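Local structure of acetoin utilization protein (2Q04) at residues L52-I64 with I72-Y84. The protein probably transfers an acetyl group from acetyl-CoA to an unidentified substrate, as a GNAT-family protein thought to take part in acetoin utilization. Sequence-based numbering, arbitrary orientation.
Sequences LVEIAALEEGRII and IIGYVTFLYPDPY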
loop_
_atom_site.group_PDB
_atom_site.type_symbol
_atom_site.label_atom_id
_atom_site.label_comp_id
_atom_site.label_asym_id
_atom_site.label_seq_id
_atom_site.Cartn_x
_atom_site.Cartn_y
_atom_site.Cartn_z
ATOM N N LEU A 52 -6.159 -0.328 -11.116
ATOM C CA LEU A 52 -6.288 0.826 -10.209
ATOM C C LEU A 52 -7.691 1.397 -10.286
ATOM O O LEU A 52 -8.289 1.743 -9.262
ATOM C CB LEU A 52 -5.265 1.917 -10.568
ATOM C CG LEU A 52 -3.779 1.522 -10.486
ATOM C CD1 LEU A 52 -2.895 2.685 -10.951
ATOM C CD2 LEU A 52 -3.389 1.070 -9.073
ATOM N N VAL A 53 -8.212 1.500 -11.505
ATOM C CA VAL A 53 -9.556 1.995 -11.725
ATOM C C VAL A 53 -10.571 1.113 -10.994
ATOM O O VAL A 53 -11.468 1.618 -10.316
ATOM C CB VAL A 53 -9.901 2.029 -13.240
ATOM C CG1 VAL A 53 -11.377 2.295 -13.446
ATOM C CG2 VAL A 53 -9.058 3.090 -13.963
ATOM N N GLU A 54 -10.405 -0.203 -11.119
ATOM C CA GLU A 54 -11.306 -1.160 -10.483
ATOM C C GLU A 54 -11.275 -1.049 -8.983
ATOM O O GLU A 54 -12.303 -1.115 -8.338
ATOM C CB GLU A 54 -10.947 -2.574 -10.892
ATOM C CG GLU A 54 -11.465 -2.961 -12.260
ATOM C CD GLU A 54 -11.019 -4.333 -12.681
ATOM O OE1 GLU A 54 -10.177 -4.933 -11.971
ATOM O OE2 GLU A 54 -11.507 -4.817 -13.727
ATOM N N ILE A 55 -10.087 -0.918 -8.423
ATOM C CA ILE A 55 -9.945 -0.752 -6.991
ATOM C C ILE A 55 -10.676 0.511 -6.522
ATOM O O ILE A 55 -11.422 0.474 -5.546
ATOM C CB ILE A 55 -8.457 -0.671 -6.578
ATOM C CG1 ILE A 55 -7.791 -2.051 -6.714
ATOM C CG2 ILE A 55 -8.328 -0.164 -5.143
ATOM C CD1 ILE A 55 -6.256 -2.024 -6.561
ATOM N N ALA A 56 -10.481 1.618 -7.250
ATOM C CA ALA A 56 -11.126 2.893 -6.915
ATOM C C ALA A 56 -12.641 2.765 -6.889
ATOM O O ALA A 56 -13.315 3.479 -6.152
ATOM C CB ALA A 56 -10.718 3.947 -7.893
ATOM N N ALA A 57 -13.172 1.849 -7.702
ATOM C CA ALA A 57 -14.619 1.635 -7.800
ATOM C C ALA A 57 -15.192 0.842 -6.613
ATOM O O ALA A 57 -16.404 0.757 -6.455
ATOM C CB ALA A 57 -14.953 0.925 -9.108
ATOM N N LEU A 58 -14.325 0.238 -5.808
ATOM C CA LEU A 58 -14.782 -0.544 -4.657
ATOM C C LEU A 58 -15.286 0.360 -3.538
ATOM O O LEU A 58 -14.787 1.483 -3.353
ATOM C CB LEU A 58 -13.659 -1.429 -4.127
ATOM C CG LEU A 58 -13.175 -2.538 -5.056
ATOM C CD1 LEU A 58 -11.891 -3.162 -4.500
ATOM C CD2 LEU A 58 -14.267 -3.603 -5.257
ATOM N N GLU A 59 -16.232 -0.162 -2.757
ATOM C CA GLU A 59 -16.811 0.569 -1.640
ATOM C C GLU A 59 -15.720 1.088 -0.697
ATOM O O GLU A 59 -15.715 2.256 -0.330
ATOM C CB GLU A 59 -17.781 -0.337 -0.867
ATOM C CG GLU A 59 -18.728 0.417 0.067
ATOM N N GLU A 60 -14.777 0.216 -0.345
ATOM C CA GLU A 60 -13.696 0.580 0.577
ATOM C C GLU A 60 -12.413 1.048 -0.158
ATOM O O GLU A 60 -11.490 1.592 0.467
ATOM C CB GLU A 60 -13.365 -0.605 1.506
ATOM C CG GLU A 60 -12.396 -1.669 0.907
ATOM C CD GLU A 60 -13.043 -2.562 -0.170
ATOM O OE1 GLU A 60 -14.276 -2.453 -0.405
ATOM O OE2 GLU A 60 -12.311 -3.384 -0.764
ATOM N N GLY A 61 -12.379 0.851 -1.479
ATOM C CA GLY A 61 -11.166 1.102 -2.280
ATOM C C GLY A 61 -10.687 2.552 -2.292
ATOM O O GLY A 61 -11.484 3.472 -2.391
ATOM N N ARG A 62 -9.365 2.734 -2.205
ATOM C CA ARG A 62 -8.745 4.058 -2.262
ATOM C C ARG A 62 -7.477 4.016 -3.093
ATOM O O ARG A 62 -6.560 3.210 -2.827
ATOM C CB ARG A 62 -8.397 4.552 -0.862
ATOM C CG ARG A 62 -9.556 4.651 0.041
ATOM C CD ARG A 62 -9.197 5.321 1.310
ATOM N NE ARG A 62 -10.382 5.565 2.124
ATOM C CZ ARG A 62 -10.481 6.514 3.058
ATOM N NH1 ARG A 62 -9.464 7.340 3.289
ATOM N NH2 ARG A 62 -11.613 6.656 3.740
ATOM N N ILE A 63 -7.403 4.904 -4.078
ATOM C CA ILE A 63 -6.210 5.050 -4.900
ATOM C C ILE A 63 -5.677 6.481 -4.762
ATOM O O ILE A 63 -6.327 7.427 -5.158
ATOM C CB ILE A 63 -6.515 4.768 -6.405
ATOM C CG1 ILE A 63 -7.049 3.326 -6.604
ATOM C CG2 ILE A 63 -5.262 5.013 -7.267
ATOM C CD1 ILE A 63 -6.027 2.228 -6.325
ATOM N N ILE A 64 -4.534 6.618 -4.114
ATOM C CA ILE A 64 -3.847 7.889 -4.038
ATOM C C ILE A 64 -2.721 7.856 -5.068
ATOM O O ILE A 64 -2.014 6.845 -5.195
ATOM C CB ILE A 64 -3.269 8.149 -2.603
ATOM C CG1 ILE A 64 -4.405 8.493 -1.617
ATOM C CG2 ILE A 64 -2.244 9.294 -2.628
ATOM C CD1 ILE A 64 -5.396 7.360 -1.378
ATOM N N ILE A 72 0.300 9.491 -14.384
ATOM C CA ILE A 72 0.508 8.924 -13.044
ATOM C C ILE A 72 1.901 8.295 -12.977
ATOM O O ILE A 72 2.173 7.307 -13.658
ATOM C CB ILE A 72 -0.531 7.827 -12.717
ATOM C CG1 ILE A 72 -1.950 8.370 -12.841
ATOM C CG2 ILE A 72 -0.300 7.295 -11.321
ATOM C CD1 ILE A 72 -3.022 7.290 -12.803
ATOM N N ILE A 73 2.772 8.866 -12.152
ATOM C CA ILE A 73 4.157 8.371 -12.032
ATOM C C ILE A 73 4.363 7.617 -10.720
ATOM O O ILE A 73 5.468 7.203 -10.397
ATOM C CB ILE A 73 5.218 9.546 -12.182
ATOM C CG1 ILE A 73 5.060 10.603 -11.074
ATOM C CG2 ILE A 73 5.071 10.205 -13.516
ATOM C CD1 ILE A 73 5.773 10.262 -9.779
ATOM N N GLY A 74 3.279 7.407 -9.996
ATOM C CA GLY A 74 3.319 6.673 -8.763
ATOM C C GLY A 74 1.932 6.543 -8.173
ATOM O O GLY A 74 1.039 7.319 -8.495
ATOM N N TYR A 75 1.748 5.553 -7.309
ATOM C CA TYR A 75 0.464 5.330 -6.678
ATOM C C TYR A 75 0.600 4.487 -5.424
ATOM O O TYR A 75 1.625 3.841 -5.198
ATOM C CB TYR A 75 -0.486 4.633 -7.644
ATOM C CG TYR A 75 -0.021 3.249 -8.061
ATOM C CD1 TYR A 75 -0.262 2.138 -7.252
ATOM C CD2 TYR A 75 0.655 3.051 -9.270
ATOM C CE1 TYR A 75 0.164 0.867 -7.629
ATOM C CE2 TYR A 75 1.085 1.786 -9.656
ATOM C CZ TYR A 75 0.835 0.696 -8.831
ATOM O OH TYR A 75 1.253 -0.557 -9.202
ATOM N N VAL A 76 -0.452 4.492 -4.617
ATOM C CA VAL A 76 -0.555 3.609 -3.490
ATOM C C VAL A 76 -2.013 3.206 -3.359
ATOM O O VAL A 76 -2.910 4.053 -3.493
ATOM C CB VAL A 76 -0.040 4.273 -2.179
ATOM C CG1 VAL A 76 -0.858 5.508 -1.835
ATOM C CG2 VAL A 76 -0.068 3.276 -1.035
ATOM N N THR A 77 -2.257 1.898 -3.144
ATOM C CA THR A 77 -3.628 1.346 -3.164
ATOM C C THR A 77 -4.073 0.844 -1.806
ATOM O O THR A 77 -3.263 0.387 -1.007
ATOM C CB THR A 77 -3.748 0.178 -4.154
ATOM O OG1 THR A 77 -3.104 -0.984 -3.612
ATOM C CG2 THR A 77 -3.125 0.534 -5.486
ATOM N N PHE A 78 -5.385 0.938 -1.555
ATOM C CA PHE A 78 -5.985 0.411 -0.338
ATOM C C PHE A 78 -7.252 -0.284 -0.685
ATOM O O PHE A 78 -8.040 0.216 -1.481
ATOM C CB PHE A 78 -6.287 1.527 0.654
ATOM C CG PHE A 78 -5.104 2.255 1.096
ATOM C CD1 PHE A 78 -4.418 1.863 2.234
ATOM C CD2 PHE A 78 -4.633 3.347 0.370
ATOM C CE1 PHE A 78 -3.276 2.548 2.649
ATOM C CE2 PHE A 78 -3.505 4.034 0.778
ATOM C CZ PHE A 78 -2.827 3.638 1.922
ATOM N N LEU A 79 -7.456 -1.452 -0.094
ATOM C CA LEU A 79 -8.677 -2.218 -0.291
ATOM C C LEU A 79 -8.716 -3.325 0.729
ATOM O O LEU A 79 -7.744 -3.525 1.473
ATOM C CB LEU A 79 -8.731 -2.808 -1.714
ATOM C CG LEU A 79 -7.655 -3.843 -2.097
ATOM C CD1 LEU A 79 -8.017 -4.506 -3.421
ATOM C CD2 LEU A 79 -6.250 -3.210 -2.166
ATOM N N TYR A 80 -9.824 -4.057 0.779
ATOM C CA TYR A 80 -9.924 -5.193 1.687
ATOM C C TYR A 80 -9.013 -6.307 1.223
ATOM O O TYR A 80 -8.798 -6.471 0.025
ATOM C CB TYR A 80 -11.364 -5.698 1.792
ATOM C CG TYR A 80 -12.242 -4.858 2.689
ATOM C CD1 TYR A 80 -11.793 -4.440 3.941
ATOM C CD2 TYR A 80 -13.543 -4.550 2.324
ATOM C CE1 TYR A 80 -12.582 -3.690 4.763
ATOM C CE2 TYR A 80 -14.356 -3.799 3.151
ATOM C CZ TYR A 80 -13.873 -3.375 4.374
ATOM O OH TYR A 80 -14.675 -2.628 5.211
ATOM N N PRO A 81 -8.450 -7.075 2.181
ATOM C CA PRO A 81 -7.537 -8.166 1.854
ATOM C C PRO A 81 -8.124 -9.168 0.865
ATOM O O PRO A 81 -9.331 -9.354 0.818
ATOM C CB PRO A 81 -7.285 -8.831 3.212
ATOM C CG PRO A 81 -7.555 -7.785 4.205
ATOM C CD PRO A 81 -8.630 -6.933 3.640
ATOM N N ASP A 82 -7.251 -9.816 0.099
ATOM C CA ASP A 82 -7.671 -10.780 -0.936
ATOM C C ASP A 82 -8.406 -11.983 -0.319
ATOM O O ASP A 82 -7.904 -12.603 0.610
ATOM C CB ASP A 82 -6.437 -11.269 -1.731
ATOM C CG ASP A 82 -6.811 -12.161 -2.915
ATOM O OD1 ASP A 82 -7.025 -13.376 -2.711
ATOM O OD2 ASP A 82 -6.833 -11.654 -4.058
ATOM N N PRO A 83 -9.594 -12.326 -0.868
ATOM C CA PRO A 83 -10.385 -13.478 -0.391
ATOM C C PRO A 83 -9.616 -14.808 -0.392
ATOM O O PRO A 83 -10.000 -15.736 0.316
ATOM C CB PRO A 83 -11.539 -13.549 -1.398
ATOM C CG PRO A 83 -11.653 -12.193 -1.944
ATOM C CD PRO A 83 -10.275 -11.613 -1.959
ATOM N N TYR A 84 -8.559 -14.897 -1.213
ATOM C CA TYR A 84 -7.790 -16.136 -1.360
ATOM C C TYR A 84 -6.378 -16.045 -0.727
ATOM O O TYR A 84 -5.503 -16.872 -1.004
ATOM C CB TYR A 84 -7.712 -16.531 -2.840
ATOM C CG TYR A 84 -9.067 -16.858 -3.426
ATOM C CD1 TYR A 84 -9.765 -17.986 -3.012
ATOM C CD2 TYR A 84 -9.676 -16.007 -4.351
ATOM C CE1 TYR A 84 -11.031 -18.290 -3.527
ATOM C CE2 TYR A 84 -10.942 -16.292 -4.869
ATOM C CZ TYR A 84 -11.616 -17.442 -4.448
ATOM O OH TYR A 84 -12.876 -17.746 -4.956
#
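Arg62 with Phe78 and Ile64 with Val76 form the hydrogen-bonded pairs of an antiparallel hairpin, the axes of 62-64 and 72-79 running 4.9 Å apart at 168°. Four backbone bonds fix this register, Arg62 N to Phe78 O measuring 2.9 Å. Packing is tight on the face of Ile63 and Thr77, where Thr77 CG2 lies 3.5 Å from Ile63 CD1 and 3.6 Å from Leu52 CD2. The same Leu52 methyl sits over one face of the Tyr75 ring, 4.0 Å from its centroid, a CH-pi contact from helix 45-56. At exposed Leu58 the packing is looser: its CD1 reaches Leu79 CB only at 4.2 Å. Glu60 makes a second close contact, gripping the backbone at Tyr80. With CG between the backbone N and the carbonyl carbon (chi1 83°), CG lies over the Tyr80 ring, 3.7 Å from the centroid; the bend at chi2 then brings OE2 to Tyr80 N, which it accepts at 3.0 Å and 172°, on its anti side. An alanine in place of Glu60 would probably leave Tyr80 N without this acceptor and remove the CG and carboxylate packed on that ring face, leaving the segment at Tyr80 freer to shift. Tyr80 OH is separately hydrogen-bonded to Gly1 N and Pro93 O. In the GNAT-type sheet, strand 95-103 flanks 71-79 and binds Thr77 OG1 through Ala100 N; helix 45-56 packs over the Ile63 and Thr77 face, whereas Ser120 of helix 112-121 meets Ile64, Val76 and Phe78 on the other.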